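Local coordinates for protein hydrogen peroxide-inducible genes activator (Corynebacterium glutamicum, PDB 6G1D) that probably senses hydrogen peroxide and regulates transcription of peroxide-response genes, as a LysR-type regulator with a DNA-binding helix-turn-helix and a periplasmic-binding-protein-like sensor domain, at residues E172-V177 against A278-G283; V253-I258 against E309-A314; T269-S274 against T320-V325. The protein carries 1 engineered substitution. One frame throughout, in Å; residues are numbered along the deposited sequence.

Interaction 1. Residues E172-V177 against A278-G283; sequences EDFIVV and ANRRIG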
loop_
_atom_site.group_PDB
_atom_site.type_symbol
_atom_site.label_atom_id
_atom_site.label_comp_id
_atom_site.label_asym_id
_atom_site.label_seq_id
_atom_site.Cartn_x
_atom_site.Cartn_y
_atom_site.Cartn_z
ATOM N N GLU B 172 -11.090 -8.413 30.062
ATOM C CA GLU B 172 -9.967 -9.339 29.955
ATOM C C GLU B 172 -8.753 -8.680 30.575
ATOM O O GLU B 172 -8.330 -7.599 30.114
ATOM C CB GLU B 172 -9.667 -9.654 28.505
ATOM C CG GLU B 172 -8.455 -10.530 28.290
ATOM C CD GLU B 172 -8.316 -11.016 26.866
ATOM O OE1 GLU B 172 -8.869 -10.351 25.944
ATOM O OE2 GLU B 172 -7.634 -12.066 26.677
ATOM N N ASP B 173 -8.170 -9.333 31.573
ATOM C CA ASP B 173 -6.993 -8.785 32.242
ATOM C C ASP B 173 -5.778 -8.813 31.329
ATOM O O ASP B 173 -5.694 -9.645 30.439
ATOM C CB ASP B 173 -6.700 -9.553 33.537
ATOM C CG ASP B 173 -7.694 -9.231 34.652
ATOM O OD1 ASP B 173 -8.122 -8.042 34.806
ATOM O OD2 ASP B 173 -8.040 -10.168 35.402
ATOM N N PHE B 174 -4.859 -7.879 31.546
ATOM C CA PHE B 174 -3.508 -8.001 31.012
ATOM C C PHE B 174 -2.593 -8.747 32.010
ATOM O O PHE B 174 -2.922 -8.921 33.170
ATOM C CB PHE B 174 -2.888 -6.638 30.747
ATOM C CG PHE B 174 -3.693 -5.778 29.816
ATOM C CD1 PHE B 174 -4.094 -6.265 28.592
ATOM C CD2 PHE B 174 -4.025 -4.475 30.162
ATOM C CE1 PHE B 174 -4.842 -5.482 27.730
ATOM C CE2 PHE B 174 -4.753 -3.687 29.314
ATOM C CZ PHE B 174 -5.163 -4.193 28.097
ATOM N N ILE B 175 -1.461 -9.178 31.494
ATOM C CA ILE B 175 -0.379 -9.743 32.257
ATOM C C ILE B 175 0.915 -9.149 31.689
ATOM O O ILE B 175 0.996 -8.863 30.503
ATOM C CB ILE B 175 -0.355 -11.274 32.153
ATOM C CG1 ILE B 175 0.645 -11.889 33.157
ATOM C CG2 ILE B 175 -0.043 -11.762 30.725
ATOM C CD1 ILE B 175 0.373 -13.353 33.468
ATOM N N VAL B 176 1.891 -8.943 32.559
ATOM C CA VAL B 176 3.213 -8.427 32.187
ATOM C C VAL B 176 4.094 -9.588 31.771
ATOM O O VAL B 176 4.155 -10.597 32.455
ATOM C CB VAL B 176 3.860 -7.671 33.355
ATOM C CG1 VAL B 176 5.214 -7.098 32.948
ATOM C CG2 VAL B 176 2.944 -6.565 33.868
ATOM N N VAL B 177 4.780 -9.450 30.660
ATOM C CA VAL B 177 5.642 -10.485 30.136
ATOM C C VAL B 177 7.051 -9.914 30.011
ATOM O O VAL B 177 7.255 -8.853 29.421
ATOM C CB VAL B 177 5.164 -10.979 28.743
ATOM C CG1 VAL B 177 6.065 -12.101 28.223
ATOM C CG2 VAL B 177 3.721 -11.445 28.849
ATOM N N ALA B 278 -6.078 -3.351 35.353
ATOM C CA ALA B 278 -5.317 -3.381 34.121
ATOM C C ALA B 278 -5.952 -4.415 33.213
ATOM O O ALA B 278 -5.588 -5.615 33.247
ATOM C CB ALA B 278 -3.839 -3.722 34.436
ATOM N N ASN B 279 -6.918 -3.962 32.429
ATOM C CA ASN B 279 -7.717 -4.866 31.603
ATOM C C ASN B 279 -8.247 -4.139 30.344
ATOM O O ASN B 279 -8.035 -2.948 30.198
ATOM C CB ASN B 279 -8.847 -5.495 32.475
ATOM C CG ASN B 279 -9.868 -4.485 32.944
ATOM O OD1 ASN B 279 -9.937 -3.373 32.462
ATOM N ND2 ASN B 279 -10.673 -4.888 33.906
ATOM N N ARG B 280 -8.906 -4.862 29.451
ATOM C CA ARG B 280 -9.637 -4.238 28.326
ATOM C C ARG B 280 -11.043 -4.788 28.325
ATOM O O ARG B 280 -11.260 -5.937 28.750
ATOM C CB ARG B 280 -8.959 -4.530 27.009
ATOM C CG ARG B 280 -8.896 -5.999 26.649
ATOM C CD ARG B 280 -8.198 -6.193 25.355
ATOM N NE ARG B 280 -8.113 -7.594 24.987
ATOM C CZ ARG B 280 -7.526 -8.025 23.880
ATOM N NH1 ARG B 280 -6.971 -7.159 23.025
ATOM N NH2 ARG B 280 -7.495 -9.317 23.618
ATOM N N ARG B 281 -12.001 -3.970 27.892
ATOM C CA ARG B 281 -13.387 -4.410 27.758
ATOM C C ARG B 281 -13.619 -4.812 26.317
ATOM O O ARG B 281 -13.481 -3.977 25.412
ATOM C CB ARG B 281 -14.366 -3.322 28.208
ATOM C CG ARG B 281 -15.827 -3.728 28.032
ATOM C CD ARG B 281 -16.722 -3.023 29.018
ATOM N NE ARG B 281 -16.719 -3.676 30.334
ATOM C CZ ARG B 281 -17.194 -3.123 31.452
ATOM N NH1 ARG B 281 -17.614 -1.867 31.486
ATOM N NH2 ARG B 281 -17.155 -3.831 32.582
ATOM N N ILE B 282 -13.952 -6.078 26.110
ATOM C CA ILE B 282 -14.242 -6.620 24.802
ATOM C C ILE B 282 -15.752 -6.677 24.625
ATOM O O ILE B 282 -16.510 -6.933 25.583
ATOM C CB ILE B 282 -13.638 -8.027 24.648
ATOM C CG1 ILE B 282 -12.131 -7.957 24.713
ATOM C CG2 ILE B 282 -14.033 -8.656 23.317
ATOM C CD1 ILE B 282 -11.462 -7.139 23.598
ATOM N N GLY B 283 -16.171 -6.399 23.401
ATOM C CA GLY B 283 -17.585 -6.296 23.057
ATOM C C GLY B 283 -17.849 -6.723 21.625
ATOM O O GLY B 283 -16.923 -6.827 20.786
HETATM O O HOH W 1 -7.373 -5.840 36.221
HETATM O O HOH W 2 -10.576 -7.386 35.182
HETATM O O HOH W 3 -4.010 -7.220 34.974
#

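Interaction 2. Residues V253-I258 against E309-A314; sequences VPISAI and EAVALA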
loop_
_atom_site.group_PDB
_atom_site.type_symbol
_atom_site.label_atom_id
_atom_site.label_comp_id
_atom_site.label_asym_id
_atom_site.label_seq_id
_atom_site.Cartn_x
_atom_site.Cartn_y
_atom_site.Cartn_z
ATOM N N VAL B 253 0.388 -8.412 27.602
ATOM C CA VAL B 253 -0.499 -9.119 26.689
ATOM C C VAL B 253 -1.821 -9.451 27.394
ATOM O O VAL B 253 -1.898 -9.528 28.621
ATOM C CB VAL B 253 0.128 -10.380 26.084
ATOM C CG1 VAL B 253 1.416 -10.023 25.361
ATOM C CG2 VAL B 253 0.337 -11.472 27.129
ATOM N N PRO B 254 -2.885 -9.631 26.606
ATOM C CA PRO B 254 -4.141 -10.104 27.205
ATOM C C PRO B 254 -3.993 -11.524 27.691
ATOM O O PRO B 254 -3.272 -12.295 27.063
ATOM C CB PRO B 254 -5.132 -10.060 26.038
ATOM C CG PRO B 254 -4.437 -9.312 24.953
ATOM C CD PRO B 254 -2.990 -9.465 25.145
ATOM N N ILE B 255 -4.656 -11.880 28.788
ATOM C CA ILE B 255 -4.487 -13.216 29.347
ATOM C C ILE B 255 -4.860 -14.379 28.418
ATOM O O ILE B 255 -4.262 -15.446 28.510
ATOM C CB ILE B 255 -5.162 -13.402 30.704
ATOM C CG1 ILE B 255 -6.672 -13.139 30.668
ATOM C CG2 ILE B 255 -4.439 -12.555 31.769
ATOM C CD1 ILE B 255 -7.337 -13.724 31.902
ATOM N N SER B 256 -5.791 -14.170 27.496
ATOM C CA SER B 256 -6.128 -15.219 26.510
ATOM C C SER B 256 -4.955 -15.566 25.629
ATOM O O SER B 256 -4.907 -16.661 25.105
ATOM C CB SER B 256 -7.341 -14.844 25.641
ATOM O OG SER B 256 -7.046 -13.724 24.813
ATOM N N ALA B 257 -3.997 -14.651 25.453
ATOM C CA ALA B 257 -2.791 -14.952 24.691
ATOM C C ALA B 257 -1.797 -15.929 25.376
ATOM O O ALA B 257 -0.917 -16.494 24.704
ATOM C CB ALA B 257 -2.052 -13.681 24.303
ATOM N N ILE B 258 -1.903 -16.090 26.682
ATOM C CA ILE B 258 -0.879 -16.816 27.461
ATOM C C ILE B 258 -0.474 -18.156 26.869
ATOM O O ILE B 258 0.705 -18.374 26.611
ATOM C CB ILE B 258 -1.270 -16.875 28.949
ATOM C CG1 ILE B 258 -1.069 -15.490 29.584
ATOM C CG2 ILE B 258 -0.442 -17.900 29.724
ATOM C CD1 ILE B 258 -1.749 -15.317 30.917
ATOM N N GLU B 309 -13.359 -20.490 28.419
ATOM C CA GLU B 309 -12.514 -21.605 28.050
ATOM C C GLU B 309 -11.069 -21.181 27.740
ATOM O O GLU B 309 -10.138 -21.882 28.076
ATOM C CB GLU B 309 -13.136 -22.339 26.857
ATOM C CG GLU B 309 -14.410 -23.080 27.258
ATOM C CD GLU B 309 -15.163 -23.702 26.089
ATOM O OE1 GLU B 309 -14.570 -23.948 24.990
ATOM O OE2 GLU B 309 -16.360 -24.004 26.299
ATOM N N ALA B 310 -10.884 -20.056 27.084
ATOM C CA ALA B 310 -9.544 -19.500 26.843
ATOM C C ALA B 310 -8.835 -19.133 28.147
ATOM O O ALA B 310 -7.619 -19.287 28.248
ATOM C CB ALA B 310 -9.632 -18.262 25.938
ATOM N N VAL B 311 -9.593 -18.623 29.108
ATOM C CA VAL B 311 -9.075 -18.280 30.414
ATOM C C VAL B 311 -8.704 -19.578 31.163
ATOM O O VAL B 311 -7.660 -19.619 31.816
ATOM C CB VAL B 311 -10.054 -17.406 31.209
ATOM C CG1 VAL B 311 -9.686 -17.322 32.695
ATOM C CG2 VAL B 311 -10.134 -15.997 30.604
ATOM N N ALA B 312 -9.528 -20.634 31.033
ATOM C CA ALA B 312 -9.186 -21.897 31.650
ATOM C C ALA B 312 -7.931 -22.476 31.013
ATOM O O ALA B 312 -7.108 -23.019 31.719
ATOM C CB ALA B 312 -10.339 -22.879 31.558
ATOM N N LEU B 313 -7.766 -22.332 29.676
ATOM C CA LEU B 313 -6.549 -22.782 29.025
ATOM C C LEU B 313 -5.327 -22.017 29.587
ATOM O O LEU B 313 -4.293 -22.617 29.865
ATOM C CB LEU B 313 -6.606 -22.642 27.524
ATOM C CG LEU B 313 -5.489 -23.313 26.705
ATOM C CD1 LEU B 313 -5.590 -24.840 26.824
ATOM C CD2 LEU B 313 -5.574 -22.924 25.227
ATOM N N ALA B 314 -5.475 -20.716 29.788
ATOM C CA ALA B 314 -4.425 -19.921 30.422
ATOM C C ALA B 314 -4.080 -20.410 31.836
ATOM O O ALA B 314 -2.899 -20.566 32.152
ATOM C CB ALA B 314 -4.804 -18.440 30.468
HETATM O O HOH W 4 -6.283 -19.094 26.043
#

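Interaction 3. Residues T269-S274 against T320-V325; sequences TANFNS and TLKQNV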
loop_
_atom_site.group_PDB
_atom_site.type_symbol
_atom_site.label_atom_id
_atom_site.label_comp_id
_atom_site.label_asym_id
_atom_site.label_seq_id
_atom_site.Cartn_x
_atom_site.Cartn_y
_atom_site.Cartn_z
ATOM N N THR B 269 6.466 -14.080 33.553
ATOM C CA THR B 269 5.325 -13.195 33.684
ATOM C C THR B 269 5.258 -12.587 35.063
ATOM O O THR B 269 5.842 -13.099 36.003
ATOM C CB THR B 269 3.986 -13.961 33.450
ATOM O OG1 THR B 269 3.893 -15.061 34.359
ATOM C CG2 THR B 269 3.875 -14.455 32.003
ATOM N N ALA B 270 4.471 -11.532 35.178
ATOM C CA ALA B 270 4.219 -10.845 36.426
ATOM C C ALA B 270 2.854 -10.196 36.387
ATOM O O ALA B 270 2.318 -9.936 35.310
ATOM C CB ALA B 270 5.251 -9.758 36.617
ATOM N N ASN B 271 2.317 -9.871 37.561
ATOM C CA ASN B 271 1.041 -9.169 37.627
ATOM C C ASN B 271 1.064 -8.006 38.580
ATOM O O ASN B 271 1.833 -7.983 39.539
ATOM C CB ASN B 271 -0.081 -10.127 38.056
ATOM C CG ASN B 271 -0.496 -11.062 36.941
ATOM O OD1 ASN B 271 -1.086 -10.615 35.952
ATOM N ND2 ASN B 271 -0.167 -12.346 37.073
ATOM N N PHE B 272 0.166 -7.065 38.327
ATOM C CA PHE B 272 -0.113 -5.993 39.243
ATOM C C PHE B 272 -0.909 -6.543 40.409
ATOM O O PHE B 272 -1.556 -7.586 40.278
ATOM C CB PHE B 272 -0.882 -4.881 38.548
ATOM C CG PHE B 272 -0.148 -4.286 37.391
ATOM C CD1 PHE B 272 0.932 -3.445 37.614
ATOM C CD2 PHE B 272 -0.552 -4.540 36.104
ATOM C CE1 PHE B 272 1.633 -2.912 36.544
ATOM C CE2 PHE B 272 0.135 -4.019 35.029
ATOM C CZ PHE B 272 1.231 -3.203 35.245
ATOM N N ASN B 273 -0.854 -5.832 41.541
ATOM C CA ASN B 273 -1.574 -6.234 42.749
ATOM C C ASN B 273 -3.099 -6.123 42.563
ATOM O O ASN B 273 -3.578 -5.521 41.595
ATOM C CB ASN B 273 -1.070 -5.491 44.002
ATOM C CG ASN B 273 -1.350 -4.005 44.008
ATOM O OD1 ASN B 273 -2.488 -3.557 44.050
ATOM N ND2 ASN B 273 -0.294 -3.238 44.038
ATOM N N SER B 274 -3.818 -6.722 43.502
ATOM C CA SER B 274 -5.273 -6.826 43.497
ATOM C C SER B 274 -6.028 -5.509 43.322
ATOM O O SER B 274 -7.058 -5.502 42.664
ATOM C CB SER B 274 -5.766 -7.523 44.783
ATOM O OG SER B 274 -5.274 -8.836 44.883
ATOM N N THR B 320 0.486 -17.819 36.805
ATOM C CA THR B 320 -0.435 -17.241 37.765
ATOM C C THR B 320 -1.077 -16.053 37.093
ATOM O O THR B 320 -0.383 -15.293 36.436
ATOM C CB THR B 320 0.305 -16.804 39.043
ATOM O OG1 THR B 320 0.973 -17.942 39.584
ATOM C CG2 THR B 320 -0.651 -16.237 40.120
ATOM N N LEU B 321 -2.405 -15.939 37.222
ATOM C CA LEU B 321 -3.173 -14.875 36.612
ATOM C C LEU B 321 -3.460 -13.742 37.583
ATOM O O LEU B 321 -3.420 -13.924 38.775
ATOM C CB LEU B 321 -4.481 -15.435 36.064
ATOM C CG LEU B 321 -4.297 -16.579 35.038
ATOM C CD1 LEU B 321 -5.663 -17.042 34.558
ATOM C CD2 LEU B 321 -3.359 -16.213 33.892
ATOM N N LYS B 322 -3.753 -12.568 37.044
ATOM C CA LYS B 322 -4.148 -11.426 37.849
ATOM C C LYS B 322 -5.301 -11.780 38.775
ATOM O O LYS B 322 -6.251 -12.431 38.366
ATOM C CB LYS B 322 -4.557 -10.279 36.909
ATOM C CG LYS B 322 -5.117 -9.019 37.548
ATOM C CD LYS B 322 -4.043 -8.263 38.341
ATOM C CE LYS B 322 -4.433 -6.798 38.502
ATOM N NZ LYS B 322 -5.666 -6.669 39.292
ATOM N N GLN B 323 -5.199 -11.329 40.011
ATOM C CA GLN B 323 -6.268 -11.416 40.998
ATOM C C GLN B 323 -6.924 -10.048 41.071
ATOM O O GLN B 323 -6.232 -9.030 40.980
ATOM C CB GLN B 323 -5.686 -11.767 42.381
ATOM C CG GLN B 323 -4.921 -13.071 42.439
ATOM C CD GLN B 323 -5.732 -14.257 41.918
ATOM O OE1 GLN B 323 -5.299 -14.968 40.996
ATOM N NE2 GLN B 323 -6.913 -14.470 42.497
ATOM N N ASN B 324 -8.246 -10.026 41.211
ATOM C CA ASN B 324 -9.008 -8.778 41.291
ATOM C C ASN B 324 -9.838 -8.805 42.593
ATOM O O ASN B 324 -10.493 -9.806 42.874
ATOM C CB ASN B 324 -9.860 -8.599 40.023
ATOM C CG ASN B 324 -9.011 -8.511 38.746
ATOM O OD1 ASN B 324 -8.251 -7.562 38.572
ATOM N ND2 ASN B 324 -9.138 -9.489 37.853
ATOM N N VAL B 325 -9.709 -7.761 43.420
ATOM C CA VAL B 325 -10.379 -7.661 44.750
ATOM C C VAL B 325 -10.183 -8.909 45.632
ATOM O O VAL B 325 -9.205 -9.034 46.373
ATOM C CB VAL B 325 -11.911 -7.375 44.638
ATOM C CG1 VAL B 325 -12.437 -6.738 45.924
ATOM C CG2 VAL B 325 -12.234 -6.486 43.436
HETATM O O HOH W 5 2.433 -14.563 36.554
HETATM O O HOH W 6 -2.756 -11.901 34.416
HETATM O O HOH W 7 -2.565 -10.255 41.139
#

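Interaction 1. Residues E172-V177 against A278-G283
E172 and R280 face each other across two antiparallel strands as a hydrogen-bonded pair. E172 N gives its hydrogen to R280 O at 2.8 Å, and R280 N returns one to E172 O at 2.9 Å. Next, D173 and N279 form a non-hydrogen-bonded pair with CA atoms 4.0 Å apart, and F174 N then bonds to A278 O, where the ladder runs into a loop.

The charged pair adds a salt bridge. The two side chains lie alongside each other and point the same way, R280 extended from CG to NE. Its NH2 (2.9 Å) and NE (3.0 Å) both meet the single oxygen E172 OE1, which lies in the guanidinium plane; both nitrogens approach from the same face of the carboxylate, above its plane. E172 OE2 bonds to S256 OG and R280 NH1 to T109 OG1, limiting the freedom of carboxylate and guanidinium.

Apolar packing falls to F174, whose ring has N279 CA over one face, while CD2 comes 4.3 Å from A278 CB. On the face carrying D173 and N279, waters join D173 OD1 to A278 N and to N279 ND2, and D173 OD2 bonds to N324 ND2; polar residues suit this wetter side.

Strands 164-179 and 267-287 are neighbours within the mixed sheet; strand 251-254 flanks the former, with P254 touching E172 and R280, and helix 208-219 packs on F174, A278 and R280.

Interaction 2. Residues V253-I258 against E309-A314
S256 and A310 bring their CA atoms to 5.5 Å, and I258 and A314 theirs to 5.6 Å, where the chain leaving strand 251-254 lies against helix 293-316. Residues 255-257 form a 3-10 turn, in which A257 N bonds to P254 O; the turn leads directly into helix 258-261. The opposing residues A310, V311 and A314 belong to successive turns of a regular helix.

Small side chains permit this closeness. A314 CB sits 3.6 Å from I255 O and also meets I258 CB at 4.2 Å, while A310 CB touches S256 CB at 4.1 Å. I255 reaches the helix with its longer branch: CG1 stands between the backbone N and carbonyl carbon (chi1 59°), and CD1 lies 3.8 Å from V311 CG2, the branch of the valine lying beside its own backbone N. In S256, whose hydroxyl is engaged with E172, CB and not OG is the side-chain atom that meets A310.

No direct hydrogen bond crosses the interface. One water donates to both S256 O (2.9 Å) and A310 O (2.6 Å), supplying a proton to each of two carbonyls that could not bond to each other. Cohesion here is therefore mostly van der Waals contact, with a water bridge for the polar backbone.

Interaction 3. Residues T269-S274 against T320-V325
K322 and N271 carry the close-packed part of this contact, their side chains meeting at a slant. N271 OD1 lies 3.6 Å from K322 CB, and the lysine chain, bent at chi2 (68°) and again at chi4, runs on alongside the backbone of F272 and N273: CD reaches to 3.2 Å from F272 O, and CE to 4.0 Å from F272 CB. A long flexible chain suits this course, since its methylenes pack while the ammonium group finds oxygens. K322 NZ bonds to N324 OD1 at 2.8 Å, from above the plane of that amide. K322 NZ also bonds to Q323 O at 3.0 Å; V276 O is a further acceptor and N273 O a weak one. Carbonyls thus probably spread much of the positive charge. The amide of N271 serves both ways: ND2 bonds to Q188 OE1 and, weakly, to T320 O, while OD1 accepts from a water that in turn takes the hydrogen of K322 N.

Strand 267-287 is part of the mixed sheet of the LysR substrate-binding domain, of the periplasmic-binding-protein type. It loses its regular form after A270, and the C-terminal tail beyond helix 293-316 runs 24° from the direction of residues 271-274 without forming a beta ladder. Waters bridge the two chains, one between the backbone atoms F272 O and Q323 N, another from T269 OG1 to T320 O.

Toward solvent the packing thins along the exposed residues Q323-V325. No hydrogen bond joins S274 to the tail; it makes a CA-H...O contact to Q323 O at 3.5 Å, and its OG comes to 3.9 Å from Q323 CB. V325, the last modelled residue, is poorly ordered.

Strand 164-179 is the hub of the three contacts. Interaction 1 and interaction 2, with centres 10 Å apart, are joined by E172 OE2 and S256 OG at 2.6 Å and by I175 N and V253 O at 2.9 Å. Interaction 3 lies 11 Å from interaction 1, centre to centre, and reaches it through D173 OD2 and N324 ND2, 2.8 Å apart. Between interactions 2 and 3 the link is apolar, I258 CD1 resting 3.5 Å from L321 CD2. The side chain of R280 in interaction 1 lies about 4 Å from a bound sulfate, which probably comes from the crystallisation liquor but may mark a pocket; interactions 2 and 3 join parts of the fold.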